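Local coordinates for protein antigen TpF1 (Treponema pallidum, PDB 2FJC) that binds ferric iron and, as a Dps-family mini-ferritin of twelve subunits, probably oxidises ferrous iron and stores it as ferric, at residues Ile42-Lys45 with Gln46-Leu50; Val5-Ala8 with Arg9-Ala12; Ser127-Ala130 with Val131-Gly134. All coordinates share one frame; numbering follows the deposited sequence.

Interaction 1 of 3, residues Ile42-Lys45 with Gln46-Leu50; sequences IEFK and QVHEL
Phe-44 and His-48 both hold CG anti to the backbone N (chi1 -178° and 180°), and with one helical turn between them their rings leave helix 44-71 side by side, pointing the same way. The planes differ by 27°, a near-parallel ring pair slid so far apart that the rings barely overlap, with centroids 4.9 Å apart. The closest approach is at the far end of the phenylalanine, where Phe-44 CZ comes to 3.5 Å from His-48 ND1. Nearer the backbone, His-48 CB sits over a face of the Phe-44 ring in a CH-pi contact, 4.1 Å from its centroid. The helix itself starts here: Glu-43, at the N-cap position, accepts Val-47 N on its carbonyl oxygen, and Phe-44 O accepts His-48 N.

On another side of the turn, Lys-45 runs extended until its last torsion, which bends the ammonium over to Glu-49. Lys-45 NZ reaches Glu-49 OE2 at 2.8 Å, a salt bridge made on the syn lone pair of that oxygen. A water ties the group together: it accepts from Lys-45 NZ at 3.1 Å, donates to Gln-46 OE1 at 3.1 Å, and gives a weak bond to Glu-49 OE1. The bend of Gln-46 at chi2 lays its amide oxygen against Lys-45 CB.

His-48 has further neighbours that fix its ring: ND1 is hydrogen-bonded to His-36 O, and the His-36 ring stacks on it. Trp-148 of a second subunit meets the Phe-44 ring edge-to-face and also the His-48 ring. Asp-63 and Glu-67 bind the iron; the His-48 side chain lies about 4 Å from a bound ferric ion, and Glu-67 of a fourth subunit packs on this histidine, consistent with the ferroxidase site that Dps proteins build between subunits.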
ATOM      1  N   ILE B  42      26.933  20.809  -9.865  1.00 36.34           N
ATOM      2  CA  ILE B  42      26.917  19.369  -9.940  1.00 37.78           C
ATOM      3  C   ILE B  42      25.913  18.704  -8.984  1.00 38.44           C
ATOM      4  O   ILE B  42      25.366  17.656  -9.299  1.00 39.02           O
ATOM      5  CB  ILE B  42      28.359  18.828  -9.722  1.00 38.15           C
ATOM      6  CG1 ILE B  42      28.685  17.775 -10.787  1.00 38.89           C
ATOM      7  CG2 ILE B  42      28.529  18.285  -8.321  1.00 39.18           C
ATOM      8  CD1 ILE B  42      27.787  16.561 -10.773  1.00 41.25           C
ATOM      9  N   GLU B  43      25.648  19.321  -7.836  1.00 38.80           N
ATOM     10  CA  GLU B  43      24.713  18.760  -6.864  1.00 38.42           C
ATOM     11  C   GLU B  43      23.267  19.158  -7.126  1.00 37.55           C
ATOM     12  O   GLU B  43      22.379  18.857  -6.324  1.00 36.31           O
ATOM     13  CB  GLU B  43      25.077  19.211  -5.444  1.00 41.02           C
ATOM     14  CG  GLU B  43      26.516  18.955  -5.011  1.00 44.69           C
ATOM     15  CD  GLU B  43      27.507  19.974  -5.565  1.00 47.86           C
ATOM     16  OE1 GLU B  43      27.061  21.048  -6.028  1.00 49.36           O
ATOM     17  OE2 GLU B  43      28.734  19.705  -5.520  1.00 49.41           O
ATOM     18  N   PHE B  44      23.025  19.825  -8.249  1.00 36.90           N
ATOM     19  CA  PHE B  44      21.689  20.298  -8.596  1.00 35.69           C
ATOM     20  C   PHE B  44      20.483  19.438  -8.212  1.00 35.75           C
ATOM     21  O   PHE B  44      19.638  19.868  -7.428  1.00 35.84           O
ATOM     22  CB  PHE B  44      21.580  20.588 -10.091  1.00 33.78           C
ATOM     23  CG  PHE B  44      20.230  21.121 -10.488  1.00 34.88           C
ATOM     24  CD1 PHE B  44      19.874  22.430 -10.184  1.00 33.89           C
ATOM     25  CD2 PHE B  44      19.282  20.291 -11.079  1.00 34.09           C
ATOM     26  CE1 PHE B  44      18.602  22.894 -10.457  1.00 33.31           C
ATOM     27  CE2 PHE B  44      18.009  20.750 -11.351  1.00 31.95           C
ATOM     28  CZ  PHE B  44      17.669  22.055 -11.040  1.00 33.55           C
ATOM     29  N   LYS B  45      20.389  18.245  -8.788  1.00 35.74           N
ATOM     30  CA  LYS B  45      19.253  17.374  -8.528  1.00 36.55           C
ATOM     31  C   LYS B  45      18.959  17.165  -7.045  1.00 36.76           C
ATOM     32  O   LYS B  45      17.810  17.304  -6.605  1.00 35.17           O
ATOM     33  CB  LYS B  45      19.443  16.016  -9.213  1.00 37.28           C
ATOM     34  CG  LYS B  45      18.205  15.126  -9.138  1.00 39.89           C
ATOM     35  CD  LYS B  45      18.341  13.887 -10.005  1.00 43.20           C
ATOM     36  CE  LYS B  45      17.071  13.039  -9.983  1.00 43.23           C
ATOM     37  NZ  LYS B  45      16.867  12.379  -8.667  1.00 42.82           N
ATOM     38  N   GLN B  46      19.990  16.839  -6.273  1.00 35.81           N
ATOM     39  CA  GLN B  46      19.814  16.611  -4.849  1.00 34.62           C
ATOM     40  C   GLN B  46      19.327  17.857  -4.121  1.00 33.84           C
ATOM     41  O   GLN B  46      18.399  17.795  -3.322  1.00 34.06           O
ATOM     42  CB  GLN B  46      21.119  16.132  -4.212  1.00 36.56           C
ATOM     43  CG  GLN B  46      21.541  14.721  -4.604  1.00 40.56           C
ATOM     44  CD  GLN B  46      21.839  14.590  -6.084  1.00 42.08           C
ATOM     45  OE1 GLN B  46      21.112  13.911  -6.822  1.00 43.38           O
ATOM     46  NE2 GLN B  46      22.907  15.250  -6.532  1.00 40.21           N
ATOM     47  N   VAL B  47      19.952  18.991  -4.396  1.00 32.50           N
ATOM     48  CA  VAL B  47      19.563  20.224  -3.744  1.00 31.82           C
ATOM     49  C   VAL B  47      18.204  20.691  -4.227  1.00 31.71           C
ATOM     50  O   VAL B  47      17.406  21.197  -3.450  1.00 32.68           O
ATOM     51  CB  VAL B  47      20.609  21.312  -3.982  1.00 30.95           C
ATOM     52  CG1 VAL B  47      20.191  22.589  -3.288  1.00 29.31           C
ATOM     53  CG2 VAL B  47      21.953  20.843  -3.455  1.00 29.49           C
ATOM     54  N   HIS B  48      17.949  20.520  -5.515  1.00 33.05           N
ATOM     55  CA  HIS B  48      16.673  20.885  -6.118  1.00 34.17           C
ATOM     56  C   HIS B  48      15.565  20.179  -5.324  1.00 34.76           C
ATOM     57  O   HIS B  48      14.560  20.781  -4.950  1.00 36.41           O
ATOM     58  CB  HIS B  48      16.660  20.405  -7.579  1.00 34.49           C
ATOM     59  CG  HIS B  48      15.400  20.714  -8.324  1.00 32.80           C
ATOM     60  ND1 HIS B  48      15.062  21.990  -8.718  1.00 33.78           N
ATOM     61  CD2 HIS B  48      14.416  19.904  -8.787  1.00 32.84           C
ATOM     62  CE1 HIS B  48      13.924  21.955  -9.395  1.00 33.44           C
ATOM     63  NE2 HIS B  48      13.511  20.701  -9.450  1.00 33.45           N
ATOM     64  N   GLU B  49      15.763  18.895  -5.063  1.00 34.57           N
ATOM     65  CA  GLU B  49      14.793  18.103  -4.322  1.00 36.05           C
ATOM     66  C   GLU B  49      14.741  18.473  -2.847  1.00 35.59           C
ATOM     67  O   GLU B  49      13.661  18.508  -2.254  1.00 35.36           O
ATOM     68  CB  GLU B  49      15.103  16.612  -4.478  1.00 37.34           C
ATOM     69  CG  GLU B  49      14.614  16.034  -5.808  1.00 42.80           C
ATOM     70  CD  GLU B  49      15.335  14.752  -6.209  1.00 46.23           C
ATOM     71  OE1 GLU B  49      15.917  14.081  -5.327  1.00 48.34           O
ATOM     72  OE2 GLU B  49      15.308  14.408  -7.415  1.00 49.37           O
ATOM     73  N   LEU B  50      15.900  18.748  -2.255  1.00 33.58           N
ATOM     74  CA  LEU B  50      15.949  19.132  -0.855  1.00 33.22           C
ATOM     75  C   LEU B  50      15.142  20.421  -0.654  1.00 34.70           C
ATOM     76  O   LEU B  50      14.364  20.541   0.293  1.00 34.86           O
ATOM     77  CB  LEU B  50      17.392  19.359  -0.413  1.00 31.19           C
ATOM     78  CG  LEU B  50      17.593  19.926   0.996  1.00 29.59           C
ATOM     79  CD1 LEU B  50      17.104  18.942   2.018  1.00 28.96           C
ATOM     80  CD2 LEU B  50      19.059  20.208   1.234  1.00 29.27           C
TER
HETATM   81  O   HOH W   1      18.567  12.272  -6.114  1.00 41.63           O

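Interaction 2 of 3, residues Val5-Ala8 with Arg9-Ala12; sequences VPDA and RAIA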
ATOM      1  N   VAL B   5      -6.745  29.520  30.374  1.00 39.57           N
ATOM      2  CA  VAL B   5      -6.988  30.853  29.838  1.00 39.32           C
ATOM      3  C   VAL B   5      -5.828  31.868  29.938  1.00 38.85           C
ATOM      4  O   VAL B   5      -5.659  32.554  30.954  1.00 36.94           O
ATOM      5  CB  VAL B   5      -8.276  31.446  30.500  1.00 39.57           C
ATOM      6  CG1 VAL B   5      -8.141  31.399  32.013  1.00 43.03           C
ATOM      7  CG2 VAL B   5      -8.524  32.870  30.030  1.00 36.74           C
ATOM      8  N   PRO B   6      -5.007  31.969  28.870  1.00 38.44           N
ATOM      9  CA  PRO B   6      -3.883  32.919  28.873  1.00 37.26           C
ATOM     10  C   PRO B   6      -4.520  34.300  28.984  1.00 36.15           C
ATOM     11  O   PRO B   6      -5.605  34.511  28.434  1.00 33.19           O
ATOM     12  CB  PRO B   6      -3.239  32.702  27.503  1.00 35.98           C
ATOM     13  CG  PRO B   6      -3.561  31.283  27.205  1.00 35.57           C
ATOM     14  CD  PRO B   6      -4.999  31.161  27.639  1.00 35.18           C
ATOM     15  N   ASP B   7      -3.881  35.234  29.685  1.00 35.20           N
ATOM     16  CA  ASP B   7      -4.490  36.554  29.804  1.00 34.91           C
ATOM     17  C   ASP B   7      -4.414  37.327  28.494  1.00 34.52           C
ATOM     18  O   ASP B   7      -3.625  37.001  27.621  1.00 33.05           O
ATOM     19  CB  ASP B   7      -3.872  37.345  30.968  1.00 35.84           C
ATOM     20  CG  ASP B   7      -2.372  37.510  30.854  1.00 37.04           C
ATOM     21  OD1 ASP B   7      -1.710  37.523  31.910  1.00 38.22           O
ATOM     22  OD2 ASP B   7      -1.851  37.652  29.732  1.00 39.08           O
ATOM     23  N   ALA B   8      -5.269  38.331  28.360  1.00 35.52           N
ATOM     24  CA  ALA B   8      -5.352  39.159  27.162  1.00 38.12           C
ATOM     25  C   ALA B   8      -3.998  39.597  26.601  1.00 40.80           C
ATOM     26  O   ALA B   8      -3.772  39.571  25.390  1.00 39.37           O
ATOM     27  CB  ALA B   8      -6.202  40.383  27.453  1.00 35.94           C
ATOM     28  N   ARG B   9      -3.111  40.022  27.487  1.00 42.97           N
ATOM     29  CA  ARG B   9      -1.796  40.470  27.082  1.00 45.29           C
ATOM     30  C   ARG B   9      -1.013  39.308  26.511  1.00 46.26           C
ATOM     31  O   ARG B   9      -0.152  39.486  25.644  1.00 45.65           O
ATOM     32  CB  ARG B   9      -1.049  41.026  28.289  1.00 48.56           C
ATOM     33  CG  ARG B   9       0.463  41.091  28.139  1.00 52.71           C
ATOM     34  CD  ARG B   9       1.070  41.618  29.421  1.00 58.17           C
ATOM     35  NE  ARG B   9       0.284  42.745  29.925  1.00 62.54           N
ATOM     36  CZ  ARG B   9       0.543  43.406  31.048  1.00 64.80           C
ATOM     37  NH1 ARG B   9       1.583  43.058  31.798  1.00 64.46           N
ATOM     38  NH2 ARG B   9      -0.249  44.410  31.428  1.00 66.16           N
ATOM     39  N   ALA B  10      -1.316  38.106  26.982  1.00 46.53           N
ATOM     40  CA  ALA B  10      -0.556  36.982  26.493  1.00 45.24           C
ATOM     41  C   ALA B  10      -1.057  36.490  25.154  1.00 44.68           C
ATOM     42  O   ALA B  10      -0.266  36.309  24.231  1.00 44.36           O
ATOM     43  CB  ALA B  10      -0.560  35.851  27.509  1.00 44.38           C
ATOM     44  N   ILE B  11      -2.365  36.282  25.035  1.00 43.26           N
ATOM     45  CA  ILE B  11      -2.903  35.781  23.780  1.00 43.09           C
ATOM     46  C   ILE B  11      -2.669  36.791  22.662  1.00 42.74           C
ATOM     47  O   ILE B  11      -2.403  36.416  21.523  1.00 42.49           O
ATOM     48  CB  ILE B  11      -4.419  35.423  23.856  1.00 42.09           C
ATOM     49  CG1 ILE B  11      -5.272  36.658  23.620  1.00 42.39           C
ATOM     50  CG2 ILE B  11      -4.747  34.748  25.166  1.00 42.80           C
ATOM     51  CD1 ILE B  11      -5.655  36.822  22.169  1.00 40.56           C
ATOM     52  N   ALA B  12      -2.745  38.075  22.993  1.00 41.30           N
ATOM     53  CA  ALA B  12      -2.522  39.121  22.003  1.00 40.74           C
ATOM     54  C   ALA B  12      -1.076  39.110  21.540  1.00 40.10           C
ATOM     55  O   ALA B  12      -0.784  39.263  20.354  1.00 38.75           O
ATOM     56  CB  ALA B  12      -2.837  40.482  22.587  1.00 40.03           C
TER
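The N-terminal cap of helix 8-38 is formed here, with Asp-7 at the N-cap position turned onto the backbone of Ala-10. The chi1 of Asp-7, 57°, places CG between its own backbone N and carbonyl carbon, and from there the carboxylate swings over the first turn. Asp-7 OD2 takes Ala-10 N at 2.8 Å, but the bond is bent (127° at the hydrogen) and weak. The same oxygen lies 3.1 Å from Ala-10 CB, a close approach alongside the methyl.

Ala-10 N is shared, for it also points to the carbonyl of Asp-7, with N to O at 2.6 Å; it comes from well above the carbonyl plane. Asp-7 O has a second donor in Ile-11 N, at 3.0 Å, the first i to i+4 bond of the helix. One residue further on, Ala-8 O accepts Ala-12 N, and the regular helical pattern is under way.

An apolar contact brackets the cap. Pro-6, just before Asp-7, and Ile-11, in the first turn, form a hydrophobic staple: Ile-11 CG2 meets Pro-6 CB at 3.5 Å, the two side chains crossing at about a right angle. CG2 can do this because it stands beside the backbone N of Ile-11, anti to the carbonyl carbon. Pro-6 CB also touches Ala-10 CB, at 4.1 Å. The other carboxylate oxygen, Asp-7 OD1, is hydrogen-bonded to the amino nitrogen of Ser-1, which ties the very start of the chain to this end of the helix.

Interaction 3 of 3, residues Ser127-Ala130 with Val131-Gly134; sequences SGDA and VTDG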
ATOM      1  N   SER B 127       2.575  31.417  29.498  1.00 41.11           N
ATOM      2  CA  SER B 127       1.166  31.773  29.612  1.00 39.15           C
ATOM      3  C   SER B 127       0.245  30.569  29.659  1.00 38.98           C
ATOM      4  O   SER B 127      -0.969  30.716  29.717  1.00 39.86           O
ATOM      5  CB  SER B 127       0.750  32.671  28.444  1.00 39.75           C
ATOM      6  OG  SER B 127       0.824  31.969  27.214  1.00 37.01           O
ATOM      7  N   GLY B 128       0.816  29.373  29.622  1.00 37.88           N
ATOM      8  CA  GLY B 128      -0.010  28.184  29.672  1.00 36.42           C
ATOM      9  C   GLY B 128      -0.678  27.768  28.369  1.00 36.01           C
ATOM     10  O   GLY B 128      -1.514  26.861  28.360  1.00 33.49           O
ATOM     11  N   ASP B 129      -0.331  28.427  27.269  1.00 36.04           N
ATOM     12  CA  ASP B 129      -0.902  28.065  25.972  1.00 35.67           C
ATOM     13  C   ASP B 129      -0.174  26.802  25.487  1.00 34.50           C
ATOM     14  O   ASP B 129       0.682  26.850  24.596  1.00 33.39           O
ATOM     15  CB  ASP B 129      -0.718  29.208  24.968  1.00 35.40           C
ATOM     16  CG  ASP B 129      -1.460  28.960  23.658  1.00 38.79           C
ATOM     17  OD1 ASP B 129      -1.836  27.791  23.402  1.00 36.15           O
ATOM     18  OD2 ASP B 129      -1.660  29.932  22.881  1.00 38.47           O
ATOM     19  N   ALA B 130      -0.531  25.674  26.092  1.00 33.91           N
ATOM     20  CA  ALA B 130       0.077  24.386  25.787  1.00 32.41           C
ATOM     21  C   ALA B 130       0.015  24.014  24.306  1.00 31.99           C
ATOM     22  O   ALA B 130       1.013  23.573  23.731  1.00 31.45           O
ATOM     23  CB  ALA B 130      -0.573  23.294  26.644  1.00 30.01           C
ATOM     24  N   VAL B 131      -1.147  24.200  23.687  1.00 30.05           N
ATOM     25  CA  VAL B 131      -1.305  23.874  22.276  1.00 30.31           C
ATOM     26  C   VAL B 131      -0.334  24.646  21.382  1.00 30.65           C
ATOM     27  O   VAL B 131       0.371  24.059  20.560  1.00 28.75           O
ATOM     28  CB  VAL B 131      -2.746  24.138  21.794  1.00 30.15           C
ATOM     29  CG1 VAL B 131      -2.824  24.053  20.283  1.00 26.67           C
ATOM     30  CG2 VAL B 131      -3.682  23.124  22.412  1.00 29.74           C
ATOM     31  N   THR B 132      -0.297  25.962  21.531  1.00 30.72           N
ATOM     32  CA  THR B 132       0.610  26.753  20.712  1.00 31.10           C
ATOM     33  C   THR B 132       2.047  26.329  20.989  1.00 30.96           C
ATOM     34  O   THR B 132       2.875  26.258  20.087  1.00 33.02           O
ATOM     35  CB  THR B 132       0.460  28.246  21.005  1.00 30.82           C
ATOM     36  OG1 THR B 132      -0.873  28.653  20.683  1.00 31.44           O
ATOM     37  CG2 THR B 132       1.455  29.056  20.179  1.00 30.71           C
ATOM     38  N   ASP B 133       2.331  26.030  22.246  1.00 31.03           N
ATOM     39  CA  ASP B 133       3.659  25.604  22.660  1.00 31.31           C
ATOM     40  C   ASP B 133       4.064  24.377  21.849  1.00 30.86           C
ATOM     41  O   ASP B 133       5.122  24.341  21.232  1.00 30.59           O
ATOM     42  CB  ASP B 133       3.629  25.263  24.148  1.00 31.42           C
ATOM     43  CG  ASP B 133       5.000  24.988  24.722  1.00 33.85           C
ATOM     44  OD1 ASP B 133       5.953  24.744  23.945  1.00 34.07           O
ATOM     45  OD2 ASP B 133       5.117  24.999  25.972  1.00 37.07           O
ATOM     46  N   GLY B 134       3.200  23.369  21.862  1.00 32.12           N
ATOM     47  CA  GLY B 134       3.458  22.137  21.137  1.00 31.25           C
ATOM     48  C   GLY B 134       3.601  22.331  19.635  1.00 32.21           C
ATOM     49  O   GLY B 134       4.462  21.722  18.994  1.00 31.13           O
TER
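Asp-129 caps the start of helix 130-154, gripping Thr-132 with both carboxylate oxygens. Asp-129 OD1 accepts Thr-132 N at 3.0 Å in a fairly straight bond (164° at the hydrogen), while Thr-132 OG1 donates to Asp-129 OD2 at 2.7 Å. Both donors come from above the carboxylate plane. The hydroxyl is available for this because Thr-132 holds OG1 beside its own backbone N, with chi1 at -62°, so backbone and side chain of one residue serve the same carboxylate.

Main-chain bonds carry the turn onward: Asp-129 O accepts Asp-133 N at 3.0 Å, and Ala-130 O accepts Gly-134 N at 2.9 Å. This cap follows directly on the end of helix 99-127, closed by a Schellman motif at Gly-128, whose positive phi of 80° would press a CB against the preceding carbonyl oxygen. Asp-129 is then the centre of an inverse gamma turn, with a weak bond from Ala-130 N to Gly-128 O, so that the chain passes through Gly-128 and Asp-129 from one helix to the next.

Arg-68 holds the capping pair from outside, forming a salt bridge to Asp-129 OD1 and a hydrogen bond through NE to Thr-132 OG1. Its positive charge would probably help keep the buried carboxylate ionised. Ile-14 of helix 8-38 packs on both Asp-129 and Thr-132.

All three contacts lie at helix starts, but at two ends of the subunit. Interactions 2 and 3 are neighbours, their centres about 11 Å apart: Ala-10 CB packs on Ser-127 CB at 3.6 Å and Pro-6 CG lies 4.2 Å from Asp-129 CB, so the beginning of helix 8-38 rests against the link between helices 99-127 and 130-154. Interaction 1 is on the opposite side of the chain's centre, about 44 Å from interaction 2 and 37 Å from interaction 3, centre to centre, and touches neither. There the His-48 side chain lies about 4 Å from a bound ferric ion.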